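Local coordinates for protein (sliding clamp) (Enterobacteria phage RB69, PDB 1B77), which forms a trimeric ring that probably encircles DNA and holds the phage replicative polymerase on its template for processive synthesis, at residues N13-I17 with T38-A42; I118-L123 with I189-Y194; L133-A139 with N150-V155; G145-N150 with S166-Y172; N176-V181 with D223-F228. One frame throughout, in Å; residues are numbered along the deposited sequence.

In the fold
The five contacts sample two antiparallel sheets of one chain: a helix packed on a strand, a strand-to-helix junction, and three strand pairings. Contact 1 comes first in sequence, in the N-terminal processivity-factor part, with helix 5-15 packed on strand 38-44. Contact 2 lies about 16 Å away, centre to centre, and touches it through N13 and Q190; its strands 114-118 and 194-201 belong to the same six-stranded sheet as 38-44. Contacts 3, 4 and 5 lie in the second, five-stranded sheet, their centres 14 to 17 Å apart. Contacts 3 and 4 share strand 146-152 and N150, and both are nested in the loop that contact 2 closes. Contact 5 adds the C-terminal edge, while strand 165-171 continues the sheet into a neighbouring subunit of the trimer.

Contact 1: residues N13-I17 with T38-A42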
# COMPACT_ATOMS: atom_id res chain seq x y z
N ASN A 13 10.56 -14.15 -10.64
CA ASN A 13 11.40 -14.55 -9.51
C ASN A 13 12.86 -14.32 -9.91
O ASN A 13 13.67 -13.88 -9.10
CB ASN A 13 11.18 -16.03 -9.15
CG ASN A 13 12.19 -16.55 -8.13
OD1 ASN A 13 13.08 -17.34 -8.47
ND2 ASN A 13 12.07 -16.12 -6.88
N PHE A 14 13.19 -14.61 -11.17
CA PHE A 14 14.54 -14.42 -11.69
C PHE A 14 14.96 -12.94 -11.65
O PHE A 14 16.09 -12.61 -11.29
CB PHE A 14 14.64 -14.96 -13.13
CG PHE A 14 14.79 -16.46 -13.22
CD1 PHE A 14 14.24 -17.31 -12.27
CD2 PHE A 14 15.48 -17.03 -14.30
CE1 PHE A 14 14.36 -18.71 -12.39
CE2 PHE A 14 15.60 -18.42 -14.43
CZ PHE A 14 15.04 -19.26 -13.47
N ALA A 15 14.04 -12.04 -12.02
CA ALA A 15 14.34 -10.60 -12.02
C ALA A 15 14.73 -10.10 -10.63
O ALA A 15 15.39 -9.07 -10.50
CB ALA A 15 13.15 -9.81 -12.54
N SER A 16 14.30 -10.80 -9.59
CA SER A 16 14.65 -10.39 -8.24
C SER A 16 16.09 -10.84 -7.95
O SER A 16 16.72 -10.37 -7.00
CB SER A 16 13.68 -10.99 -7.22
OG SER A 16 13.93 -12.37 -7.07
N ILE A 17 16.60 -11.76 -8.76
CA ILE A 17 17.97 -12.24 -8.58
C ILE A 17 18.93 -11.36 -9.38
O ILE A 17 20.02 -11.05 -8.91
CB ILE A 17 18.12 -13.70 -9.04
CG1 ILE A 17 17.27 -14.61 -8.15
CG2 ILE A 17 19.61 -14.11 -8.96
CD1 ILE A 17 17.34 -16.07 -8.50
N THR A 38 23.93 -16.09 -6.20
CA THR A 38 22.74 -16.89 -6.49
C THR A 38 22.53 -17.22 -7.97
O THR A 38 22.59 -16.35 -8.83
CB THR A 38 21.47 -16.18 -5.95
OG1 THR A 38 21.54 -16.11 -4.52
CG2 THR A 38 20.22 -16.94 -6.35
N TYR A 39 22.26 -18.50 -8.25
CA TYR A 39 22.00 -18.97 -9.61
C TYR A 39 20.61 -19.60 -9.67
O TYR A 39 20.16 -20.22 -8.71
CB TYR A 39 23.04 -20.03 -10.01
CG TYR A 39 22.73 -20.78 -11.30
CD1 TYR A 39 23.11 -20.28 -12.55
CD2 TYR A 39 22.09 -22.02 -11.27
CE1 TYR A 39 22.86 -20.99 -13.73
CE2 TYR A 39 21.82 -22.74 -12.44
CZ TYR A 39 22.21 -22.22 -13.66
OH TYR A 39 21.97 -22.93 -14.82
N ALA A 40 19.93 -19.45 -10.80
CA ALA A 40 18.60 -20.03 -10.98
C ALA A 40 18.41 -20.53 -12.40
O ALA A 40 18.92 -19.93 -13.36
CB ALA A 40 17.52 -19.01 -10.63
N GLU A 41 17.67 -21.62 -12.54
CA GLU A 41 17.39 -22.20 -13.84
C GLU A 41 16.08 -22.96 -13.80
O GLU A 41 15.63 -23.41 -12.75
CB GLU A 41 18.51 -23.16 -14.26
CG GLU A 41 18.69 -24.36 -13.33
CD GLU A 41 19.56 -25.45 -13.95
OE1 GLU A 41 20.65 -25.13 -14.48
OE2 GLU A 41 19.16 -26.62 -13.90
N ALA A 42 15.46 -23.10 -14.97
CA ALA A 42 14.20 -23.79 -15.05
C ALA A 42 13.82 -24.16 -16.47
O ALA A 42 14.15 -23.44 -17.42
CB ALA A 42 13.10 -22.93 -14.44
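Helix-on-sheet packing can rest on two side chains, and here F14 and I17 do nearly all the work. F14 has chi1 near -79° (m) and chi2 near 31°, which swings its ring out so that one face covers A40: the A40 CB lies 3.9 Å from the F14 ring centroid, 24° off the normal, a CH-pi contact. The tip of the ring continues along the strand, with F14 CZ 3.7 Å from E41 N and 4.3 Å from A42 CB. I17, in the extended m,t rotamer, reaches with CD1 to A40 CB (3.6 Å) and T38 CG2 (3.7 Å). Small A40 thus fits between the two, and no hydrogen bond crosses. The T38 hydroxyl is bonded to N186 O. S16, in the p rotamer, folds back on the preceding turn, OG donating to N13 O (2.5 Å). Strand 38-44 runs between 28-32 and 215-219; F14 also touches I29 and T31 of the first, and I17 touches Y216 of the second.

Contact 2: residues I118-L123 with I189-Y194; sequences IKAEDL and IQPGNY
L123, in the t,p rotamer, supplies the apolar centre. Its CD2 methyl sits 3.6 Å from I189 CG2 and 3.7 Å from Y194 CE1, and also lies 3.9 Å from both Q190 O and G192 O. The Y194 side chain (chi1 near -63°, chi2 near 78°) turns back over its own segment, so that Y194 OH donates a very short 2.5 Å bond to Q190 O and pins the 189-194 loop into a compact curve. G192 lies in that curve at phi/psi 156/-180, where a CB would be jammed against the preceding carbonyl. Beyond the loop, I118 and Y194 form an antiparallel hydrogen-bonded pair (CA-CA 5.4 Å), with I118 N to Y194 O at 3.0 Å and Y194 N to I118 O at 2.9 Å; I118 CG2 packs 4.0 Å from Y194 CB. This is a strand-to-helix junction: strand 114-118, outermost of its sheet within this chain, ends and K119 takes the N-cap position of helix 120-132, with L123 N bonded to K119 O (2.9 Å). In related processivity factors such helices line the DNA-facing channel of the ring. Further out, N193 (chi1 near -62°, chi2 near -64°) reaches across, its OD1 accepting from A120 N at 2.9 Å, and A120 CA approaches G192 O at 3.3 Å. At the solvent edge a water donates to A120 O (2.7 Å) and accepts from G192 N (2.9 Å).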
# COMPACT_ATOMS: atom_id res chain seq x y z
N ILE A 118 13.04 -29.02 2.61
CA ILE A 118 12.24 -28.06 3.35
C ILE A 118 10.86 -27.95 2.69
O ILE A 118 10.76 -27.84 1.47
CB ILE A 118 12.93 -26.68 3.39
CG1 ILE A 118 12.13 -25.70 4.23
CG2 ILE A 118 13.16 -26.18 1.96
CD1 ILE A 118 12.91 -24.47 4.64
N LYS A 119 9.81 -28.02 3.50
CA LYS A 119 8.44 -27.94 3.00
C LYS A 119 8.05 -26.49 2.76
O LYS A 119 8.65 -25.58 3.34
CB LYS A 119 7.48 -28.57 4.01
CG LYS A 119 7.77 -30.03 4.35
CD LYS A 119 6.80 -30.54 5.41
CE LYS A 119 7.01 -32.02 5.70
NZ LYS A 119 6.83 -32.85 4.48
N ALA A 120 7.03 -26.29 1.94
CA ALA A 120 6.53 -24.96 1.59
C ALA A 120 6.23 -24.03 2.77
O ALA A 120 6.67 -22.88 2.76
CB ALA A 120 5.29 -25.09 0.71
N GLU A 121 5.50 -24.50 3.77
CA GLU A 121 5.18 -23.65 4.92
C GLU A 121 6.42 -23.33 5.75
O GLU A 121 6.62 -22.19 6.20
CB GLU A 121 4.13 -24.30 5.82
CG GLU A 121 2.84 -24.69 5.10
CD GLU A 121 1.71 -24.96 6.08
OE1 GLU A 121 1.99 -25.44 7.21
OE2 GLU A 121 0.53 -24.70 5.71
N ASP A 122 7.25 -24.34 5.96
CA ASP A 122 8.49 -24.17 6.72
C ASP A 122 9.34 -23.09 6.04
O ASP A 122 9.84 -22.18 6.70
CB ASP A 122 9.23 -25.50 6.80
CG ASP A 122 8.45 -26.54 7.59
OD1 ASP A 122 7.47 -26.16 8.27
OD2 ASP A 122 8.82 -27.74 7.55
N LEU A 123 9.50 -23.19 4.72
CA LEU A 123 10.28 -22.19 3.98
C LEU A 123 9.63 -20.83 4.16
O LEU A 123 10.29 -19.84 4.46
CB LEU A 123 10.32 -22.53 2.48
CG LEU A 123 10.97 -21.45 1.60
CD1 LEU A 123 12.42 -21.25 2.00
CD2 LEU A 123 10.87 -21.85 0.14
N ILE A 189 14.37 -17.63 -3.10
CA ILE A 189 13.62 -18.82 -3.48
C ILE A 189 12.11 -18.59 -3.46
O ILE A 189 11.56 -18.21 -2.43
CB ILE A 189 13.94 -19.98 -2.51
CG1 ILE A 189 15.38 -20.44 -2.70
CG2 ILE A 189 12.99 -21.14 -2.74
CD1 ILE A 189 16.40 -19.46 -2.19
N GLN A 190 11.43 -18.84 -4.57
CA GLN A 190 9.98 -18.66 -4.61
C GLN A 190 9.30 -19.74 -3.76
O GLN A 190 9.88 -20.79 -3.52
CB GLN A 190 9.47 -18.72 -6.06
CG GLN A 190 9.61 -20.08 -6.74
CD GLN A 190 8.92 -20.13 -8.10
OE1 GLN A 190 8.72 -21.20 -8.66
NE2 GLN A 190 8.57 -18.98 -8.63
N PRO A 191 8.08 -19.49 -3.28
CA PRO A 191 7.40 -20.50 -2.45
C PRO A 191 7.26 -21.89 -3.07
O PRO A 191 7.02 -22.03 -4.26
CB PRO A 191 6.04 -19.85 -2.16
CG PRO A 191 5.85 -18.90 -3.31
CD PRO A 191 7.22 -18.30 -3.45
N GLY A 192 7.43 -22.92 -2.24
CA GLY A 192 7.33 -24.29 -2.71
C GLY A 192 8.09 -25.29 -1.84
O GLY A 192 8.70 -24.90 -0.83
N ASN A 193 8.03 -26.56 -2.22
CA ASN A 193 8.73 -27.64 -1.51
C ASN A 193 10.06 -27.86 -2.22
O ASN A 193 10.12 -27.95 -3.45
CB ASN A 193 7.91 -28.93 -1.57
CG ASN A 193 6.56 -28.80 -0.90
OD1 ASN A 193 6.47 -28.59 0.31
ND2 ASN A 193 5.50 -28.93 -1.69
N TYR A 194 11.14 -27.97 -1.45
CA TYR A 194 12.44 -28.15 -2.05
C TYR A 194 13.29 -29.27 -1.49
O TYR A 194 13.29 -29.54 -0.30
CB TYR A 194 13.26 -26.85 -1.95
CG TYR A 194 12.67 -25.69 -2.69
CD1 TYR A 194 11.59 -24.96 -2.17
CD2 TYR A 194 13.16 -25.33 -3.95
CE1 TYR A 194 11.03 -23.91 -2.89
CE2 TYR A 194 12.61 -24.29 -4.67
CZ TYR A 194 11.55 -23.58 -4.14
OH TYR A 194 11.00 -22.55 -4.88
O HOH W 1 7.12 -21.73 0.38

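Contact 3: residues L133-A139 with N150-V155; sequences LQIDTIA and NGYNKV
Y152 (chi1 near -50°, chi2 near 79°) lies along the neighbouring strand with its ring edge against A139, CE1 3.8 Å from A139 CB, on the face that also carries T137 and N150. The strand parts 137-139 and 150-152 run antiparallel at 152°, their axes 4.6 Å apart. A139 and N150 are a hydrogen-bonded pair, A139 N to N150 O at 2.8 Å and N150 N to A139 O at 2.9 Å; I138 and G151 are the non-hydrogen-bonded pair, CA-CA 4.3 Å. G151 lacks a side chain where one would collide with I135 CD1, and I135 CG2 rests 3.6 Å from G151 CA. Y152 N donates to T137 O (2.8 Å), while Y152 O receives two weak bonds, from D136 N at 3.0 Å and T137 N at 3.4 Å. D136, at phi/psi -107/-3 with chi1 near 61°, points OD1 at K154 N (2.6 Å), tying down the chain as it leaves the strand. Before it, Q134 adopts left-handed angles (51/44), and its CB stands 3.1 Å from N153 ND2. D136 and T137 together facing Y152 make a classic beta bulge at the open end of the 137-143/146-152 hairpin.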
# COMPACT_ATOMS: atom_id res chain seq x y z
N LEU A 133 13.06 -10.65 12.82
CA LEU A 133 14.06 -10.81 13.86
C LEU A 133 15.44 -10.41 13.35
O LEU A 133 16.46 -10.74 13.97
CB LEU A 133 14.11 -12.26 14.34
CG LEU A 133 12.91 -12.86 15.06
CD1 LEU A 133 13.09 -14.36 15.21
CD2 LEU A 133 12.75 -12.20 16.42
N GLN A 134 15.47 -9.71 12.22
CA GLN A 134 16.71 -9.28 11.60
C GLN A 134 17.69 -10.42 11.41
O GLN A 134 18.88 -10.29 11.71
CB GLN A 134 17.40 -8.17 12.40
CG GLN A 134 16.56 -6.92 12.63
CD GLN A 134 15.72 -7.03 13.87
OE1 GLN A 134 16.25 -7.18 14.97
NE2 GLN A 134 14.40 -6.96 13.71
N ILE A 135 17.19 -11.56 10.95
CA ILE A 135 18.06 -12.70 10.70
C ILE A 135 18.66 -12.46 9.32
O ILE A 135 17.94 -12.45 8.32
CB ILE A 135 17.26 -14.03 10.70
CG1 ILE A 135 16.66 -14.27 12.10
CG2 ILE A 135 18.18 -15.19 10.30
CD1 ILE A 135 15.85 -15.54 12.23
N ASP A 136 19.97 -12.26 9.27
CA ASP A 136 20.65 -12.00 8.01
C ASP A 136 21.48 -13.20 7.55
O ASP A 136 22.06 -13.18 6.46
CB ASP A 136 21.55 -10.77 8.15
CG ASP A 136 22.63 -10.95 9.21
OD1 ASP A 136 22.56 -11.93 9.98
OD2 ASP A 136 23.54 -10.10 9.28
N THR A 137 21.52 -14.25 8.37
CA THR A 137 22.29 -15.43 8.02
C THR A 137 21.74 -16.67 8.71
O THR A 137 21.33 -16.62 9.87
CB THR A 137 23.76 -15.28 8.45
OG1 THR A 137 23.83 -15.29 9.88
CG2 THR A 137 24.34 -13.96 7.95
N ILE A 138 21.72 -17.78 7.98
CA ILE A 138 21.25 -19.03 8.54
C ILE A 138 22.37 -20.06 8.43
O ILE A 138 23.28 -19.91 7.62
CB ILE A 138 20.02 -19.59 7.79
CG1 ILE A 138 20.39 -19.91 6.34
CG2 ILE A 138 18.88 -18.58 7.83
CD1 ILE A 138 19.31 -20.66 5.59
N ALA A 139 22.29 -21.10 9.25
CA ALA A 139 23.27 -22.17 9.24
C ALA A 139 22.55 -23.51 9.25
O ALA A 139 21.71 -23.77 10.11
CB ALA A 139 24.19 -22.06 10.45
N ASN A 150 19.50 -22.95 11.73
CA ASN A 150 19.52 -21.95 12.79
C ASN A 150 19.66 -20.57 12.14
O ASN A 150 20.43 -20.40 11.19
CB ASN A 150 20.70 -22.18 13.74
CG ASN A 150 20.55 -23.44 14.56
OD1 ASN A 150 19.54 -23.64 15.24
ND2 ASN A 150 21.56 -24.30 14.50
N GLY A 151 18.90 -19.60 12.65
CA GLY A 151 18.96 -18.26 12.10
C GLY A 151 19.64 -17.31 13.06
O GLY A 151 19.35 -17.32 14.25
N TYR A 152 20.55 -16.48 12.54
CA TYR A 152 21.28 -15.54 13.38
C TYR A 152 21.29 -14.12 12.83
O TYR A 152 20.89 -13.87 11.69
CB TYR A 152 22.75 -15.96 13.52
CG TYR A 152 23.00 -17.40 13.91
CD1 TYR A 152 22.93 -18.43 12.97
CD2 TYR A 152 23.36 -17.72 15.21
CE1 TYR A 152 23.22 -19.74 13.33
CE2 TYR A 152 23.65 -19.03 15.58
CZ TYR A 152 23.58 -20.03 14.64
OH TYR A 152 23.88 -21.32 15.01
N ASN A 153 21.76 -13.20 13.66
CA ASN A 153 21.90 -11.80 13.26
C ASN A 153 23.41 -11.57 13.29
O ASN A 153 23.96 -11.15 14.30
CB ASN A 153 21.22 -10.86 14.25
CG ASN A 153 21.22 -9.42 13.76
OD1 ASN A 153 22.24 -8.92 13.28
ND2 ASN A 153 20.09 -8.75 13.89
N LYS A 154 24.05 -11.88 12.17
CA LYS A 154 25.49 -11.74 11.99
C LYS A 154 26.06 -10.41 12.51
O LYS A 154 27.16 -10.36 13.06
CB LYS A 154 25.83 -11.89 10.51
CG LYS A 154 27.31 -11.83 10.16
CD LYS A 154 28.04 -13.08 10.61
CE LYS A 154 29.45 -13.08 10.07
NZ LYS A 154 30.16 -14.34 10.43
N VAL A 155 25.29 -9.34 12.33
CA VAL A 155 25.73 -8.02 12.76
C VAL A 155 26.06 -7.94 14.26
O VAL A 155 27.16 -7.53 14.64
CB VAL A 155 24.66 -6.96 12.43
CG1 VAL A 155 25.18 -5.57 12.81
CG2 VAL A 155 24.31 -7.01 10.95

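Contact 4: residues G145-N150 with S166-Y172; sequences GKIVIN and SLTLTDY
Two antiparallel strands, 146-150 and 166-171, meet here with a beta bulge in the middle; their axes come within 4.6 Å and their directions differ by 159°. Strand 165-171 is the outermost of its sheet within this chain, and S166 and L167 pair in turn with a strand of a second subunit, so that the sheet crosses the interface. From V148 to N150 the register is regular: I149 and L167 are a hydrogen-bonded pair, I149 N to L167 O at 2.8 Å and L167 N to I149 O at 2.9 Å, flanked by the non-hydrogen-bonded pairs V148-T168 and N150-S166. At the bulge, L169 takes phi/psi -103/-90, and I147 divides its bonds between two residues: I147 O accepts from L169 N (2.9 Å), I147 N donates to T170 O (2.8 Å). The pairing thereby shifts by one, to K146 with D171, and ends with Y172 N to G145 O at 2.7 Å. I147 (m,m) lays CD1 3.5 Å from Y172 CB, and L169 CD1 packs 3.7 Å from I149 CG1. The T170 hydroxyl is bonded to T116 OG1, and Y172 OH to N176 O. K146 NZ forms a salt bridge with D171 OD1 at 2.6 Å, while at the far end the S166 OG hydroxyl donates to N150 OD1, 3.2 Å away.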
# COMPACT_ATOMS: atom_id res chain seq x y z
N GLY A 145 20.75 -36.06 15.69
CA GLY A 145 20.16 -36.98 14.73
C GLY A 145 19.23 -36.32 13.73
O GLY A 145 18.44 -36.99 13.07
N LYS A 146 19.33 -35.00 13.60
CA LYS A 146 18.50 -34.26 12.67
C LYS A 146 19.28 -33.15 11.97
O LYS A 146 20.35 -32.74 12.44
CB LYS A 146 17.31 -33.64 13.41
CG LYS A 146 16.38 -34.67 14.01
CD LYS A 146 15.19 -34.00 14.67
CE LYS A 146 14.10 -35.02 14.97
NZ LYS A 146 13.60 -35.65 13.72
N ILE A 147 18.77 -32.69 10.84
CA ILE A 147 19.40 -31.60 10.12
C ILE A 147 18.58 -30.41 10.57
O ILE A 147 17.35 -30.47 10.55
CB ILE A 147 19.28 -31.75 8.59
CG1 ILE A 147 19.99 -33.02 8.12
CG2 ILE A 147 19.92 -30.53 7.89
CD1 ILE A 147 21.47 -33.01 8.37
N VAL A 148 19.24 -29.35 11.01
CA VAL A 148 18.52 -28.17 11.46
C VAL A 148 19.04 -26.89 10.84
O VAL A 148 20.18 -26.80 10.41
CB VAL A 148 18.59 -28.03 12.99
CG1 VAL A 148 18.03 -29.28 13.65
CG2 VAL A 148 20.03 -27.80 13.43
N ILE A 149 18.15 -25.90 10.78
CA ILE A 149 18.48 -24.58 10.25
C ILE A 149 18.38 -23.59 11.39
O ILE A 149 17.31 -23.42 11.97
CB ILE A 149 17.49 -24.12 9.16
CG1 ILE A 149 17.64 -25.00 7.91
CG2 ILE A 149 17.72 -22.66 8.83
CD1 ILE A 149 16.79 -24.54 6.73
N ASN A 150 19.50 -22.95 11.73
CA ASN A 150 19.52 -21.95 12.79
C ASN A 150 19.66 -20.57 12.14
O ASN A 150 20.43 -20.40 11.19
CB ASN A 150 20.70 -22.18 13.74
CG ASN A 150 20.55 -23.44 14.56
OD1 ASN A 150 19.54 -23.64 15.24
ND2 ASN A 150 21.56 -24.30 14.50
N SER A 166 15.03 -21.39 14.97
CA SER A 166 15.49 -22.74 14.69
C SER A 166 14.39 -23.59 14.06
O SER A 166 13.28 -23.67 14.58
CB SER A 166 15.99 -23.40 15.97
OG SER A 166 16.54 -24.67 15.68
N LEU A 167 14.72 -24.23 12.95
CA LEU A 167 13.77 -25.07 12.23
C LEU A 167 14.37 -26.45 11.97
O LEU A 167 15.47 -26.57 11.41
CB LEU A 167 13.41 -24.41 10.89
CG LEU A 167 12.70 -25.25 9.82
CD1 LEU A 167 11.34 -25.70 10.31
CD2 LEU A 167 12.55 -24.42 8.55
N THR A 168 13.65 -27.49 12.37
CA THR A 168 14.08 -28.87 12.19
C THR A 168 13.60 -29.37 10.82
O THR A 168 12.43 -29.20 10.46
CB THR A 168 13.49 -29.79 13.29
OG1 THR A 168 13.89 -29.29 14.57
CG2 THR A 168 13.98 -31.21 13.13
N LEU A 169 14.49 -30.01 10.07
CA LEU A 169 14.11 -30.50 8.75
C LEU A 169 13.88 -32.01 8.72
O LEU A 169 12.76 -32.48 8.94
CB LEU A 169 15.18 -30.10 7.72
CG LEU A 169 15.41 -28.58 7.68
CD1 LEU A 169 16.48 -28.24 6.66
CD2 LEU A 169 14.10 -27.87 7.37
N THR A 170 14.94 -32.77 8.44
CA THR A 170 14.86 -34.23 8.36
C THR A 170 15.81 -34.93 9.32
O THR A 170 16.63 -34.29 9.98
CB THR A 170 15.19 -34.70 6.94
OG1 THR A 170 16.51 -34.27 6.59
CG2 THR A 170 14.19 -34.14 5.94
N ASP A 171 15.70 -36.26 9.37
CA ASP A 171 16.55 -37.06 10.24
C ASP A 171 17.90 -37.25 9.58
O ASP A 171 17.99 -37.37 8.37
CB ASP A 171 15.93 -38.44 10.52
CG ASP A 171 14.54 -38.35 11.13
OD1 ASP A 171 14.34 -37.55 12.07
OD2 ASP A 171 13.65 -39.09 10.68
N TYR A 172 18.96 -37.28 10.39
CA TYR A 172 20.30 -37.48 9.86
C TYR A 172 21.05 -38.49 10.70
O TYR A 172 21.41 -38.22 11.85
CB TYR A 172 21.08 -36.16 9.85
CG TYR A 172 22.51 -36.33 9.38
CD1 TYR A 172 22.80 -36.72 8.07
CD2 TYR A 172 23.59 -36.11 10.25
CE1 TYR A 172 24.11 -36.89 7.63
CE2 TYR A 172 24.91 -36.28 9.82
CZ TYR A 172 25.16 -36.66 8.51
OH TYR A 172 26.46 -36.82 8.08

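Contact 5: residues N176-V181 with D223-F228; sequences NNFNFV and DSTHDF
N176 (chi1 near -67°) lays its CB over one face of the F228 ring, 3.8 Å from the centroid, a CH-pi contact. N177 bonds twice to D227: N177 O accepts from D227 N (2.9 Å), and N177 ND2 donates to D227 OD2 (2.9 Å). F178, a p rotamer, stands opposite H226 as a non-hydrogen-bonded antiparallel pair, CA-CA 4.0 Å; its CD2 comes 3.5 Å from F228 CE1, with the ring planes at 31°. Short strand 225-226 is thus the C-terminal edge of the five-stranded sheet, added beside strand 178-183. N179 and T225 are the hydrogen-bonded pair, N179 N to T225 O at 2.8 Å and T225 N to N179 O at 3.2 Å, and a water donates to N179 OD1 (3.2 Å) and D223 O (2.5 Å). F180 (m) brings CZ 4.0 Å from H226 CB and 4.1 Å from F228 CE1. V181 N donates to S224 OG (3.0 Å), a hydroxyl also bonded to E221 O, while V181 CG1 lies 3.5 Å from D223 OD2.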
# COMPACT_ATOMS: atom_id res chain seq x y z
N ASN A 176 29.29 -37.82 9.08
CA ASN A 176 29.90 -36.49 9.03
C ASN A 176 29.24 -35.40 9.88
O ASN A 176 28.13 -35.58 10.39
CB ASN A 176 29.95 -36.02 7.58
CG ASN A 176 30.89 -36.83 6.74
OD1 ASN A 176 32.10 -36.61 6.78
ND2 ASN A 176 30.36 -37.78 5.99
N ASN A 177 29.96 -34.29 10.04
CA ASN A 177 29.51 -33.11 10.80
C ASN A 177 29.63 -31.90 9.87
O ASN A 177 30.48 -31.88 8.98
CB ASN A 177 30.40 -32.90 12.04
CG ASN A 177 30.37 -34.09 12.97
OD1 ASN A 177 29.38 -34.33 13.67
ND2 ASN A 177 31.46 -34.85 12.98
N PHE A 178 28.80 -30.88 10.08
CA PHE A 178 28.85 -29.71 9.21
C PHE A 178 28.01 -28.56 9.72
O PHE A 178 27.04 -28.75 10.46
CB PHE A 178 28.37 -30.11 7.80
CG PHE A 178 27.05 -30.84 7.79
CD1 PHE A 178 25.86 -30.14 7.94
CD2 PHE A 178 27.01 -32.23 7.70
CE1 PHE A 178 24.64 -30.82 7.99
CE2 PHE A 178 25.80 -32.91 7.75
CZ PHE A 178 24.61 -32.20 7.90
N ASN A 179 28.40 -27.35 9.33
CA ASN A 179 27.70 -26.13 9.69
C ASN A 179 27.81 -25.20 8.48
O ASN A 179 28.70 -24.33 8.42
CB ASN A 179 28.35 -25.48 10.92
CG ASN A 179 27.53 -24.32 11.46
OD1 ASN A 179 27.72 -23.17 11.07
ND2 ASN A 179 26.60 -24.62 12.36
N PHE A 180 26.93 -25.42 7.51
CA PHE A 180 26.93 -24.63 6.28
C PHE A 180 26.21 -23.30 6.51
O PHE A 180 25.04 -23.27 6.90
CB PHE A 180 26.25 -25.40 5.14
CG PHE A 180 26.93 -26.69 4.79
CD1 PHE A 180 28.13 -26.71 4.09
CD2 PHE A 180 26.36 -27.91 5.16
CE1 PHE A 180 28.76 -27.92 3.76
CE2 PHE A 180 26.98 -29.12 4.83
CZ PHE A 180 28.17 -29.12 4.13
N VAL A 181 26.93 -22.21 6.26
CA VAL A 181 26.40 -20.87 6.45
C VAL A 181 25.91 -20.20 5.16
O VAL A 181 26.63 -20.16 4.16
CB VAL A 181 27.46 -19.96 7.10
CG1 VAL A 181 26.89 -18.58 7.37
CG2 VAL A 181 27.97 -20.61 8.36
N ASP A 223 32.81 -18.85 6.50
CA ASP A 223 32.80 -19.36 7.87
C ASP A 223 32.10 -20.71 7.98
O ASP A 223 31.86 -21.21 9.08
CB ASP A 223 32.17 -18.34 8.82
CG ASP A 223 30.91 -17.71 8.26
OD1 ASP A 223 30.95 -17.20 7.12
OD2 ASP A 223 29.89 -17.72 8.98
N SER A 224 31.77 -21.30 6.83
CA SER A 224 31.13 -22.61 6.82
C SER A 224 32.22 -23.61 7.20
O SER A 224 33.41 -23.35 6.99
CB SER A 224 30.61 -22.95 5.42
OG SER A 224 29.65 -22.02 4.96
N THR A 225 31.82 -24.74 7.75
CA THR A 225 32.77 -25.79 8.13
C THR A 225 32.10 -27.15 7.93
O THR A 225 30.90 -27.29 8.16
CB THR A 225 33.20 -25.68 9.61
OG1 THR A 225 32.04 -25.68 10.45
CG2 THR A 225 34.00 -24.41 9.85
N HIS A 226 32.87 -28.13 7.47
CA HIS A 226 32.34 -29.48 7.25
C HIS A 226 33.43 -30.54 7.41
O HIS A 226 34.62 -30.23 7.38
CB HIS A 226 31.73 -29.59 5.86
CG HIS A 226 32.72 -29.47 4.76
ND1 HIS A 226 33.23 -28.25 4.34
CD2 HIS A 226 33.33 -30.40 3.99
CE1 HIS A 226 34.10 -28.45 3.36
NE2 HIS A 226 34.18 -29.74 3.13
N ASP A 227 33.00 -31.79 7.55
CA ASP A 227 33.90 -32.93 7.71
C ASP A 227 34.23 -33.60 6.38
O ASP A 227 35.28 -34.24 6.25
CB ASP A 227 33.26 -33.98 8.62
CG ASP A 227 33.18 -33.54 10.06
OD1 ASP A 227 32.84 -32.36 10.32
OD2 ASP A 227 33.44 -34.38 10.96
N PHE A 228 33.34 -33.48 5.40
CA PHE A 228 33.53 -34.12 4.10
C PHE A 228 34.85 -33.74 3.44
O PHE A 228 35.58 -32.89 4.00
CB PHE A 228 32.38 -33.76 3.15
CG PHE A 228 31.02 -33.84 3.79
CD1 PHE A 228 30.57 -32.80 4.60
CD2 PHE A 228 30.21 -34.95 3.61
CE1 PHE A 228 29.33 -32.88 5.23
CE2 PHE A 228 28.98 -35.04 4.24
CZ PHE A 228 28.54 -34.00 5.04
OXT PHE A 228 35.13 -34.31 2.35
O HOH W 2 30.81 -22.33 11.09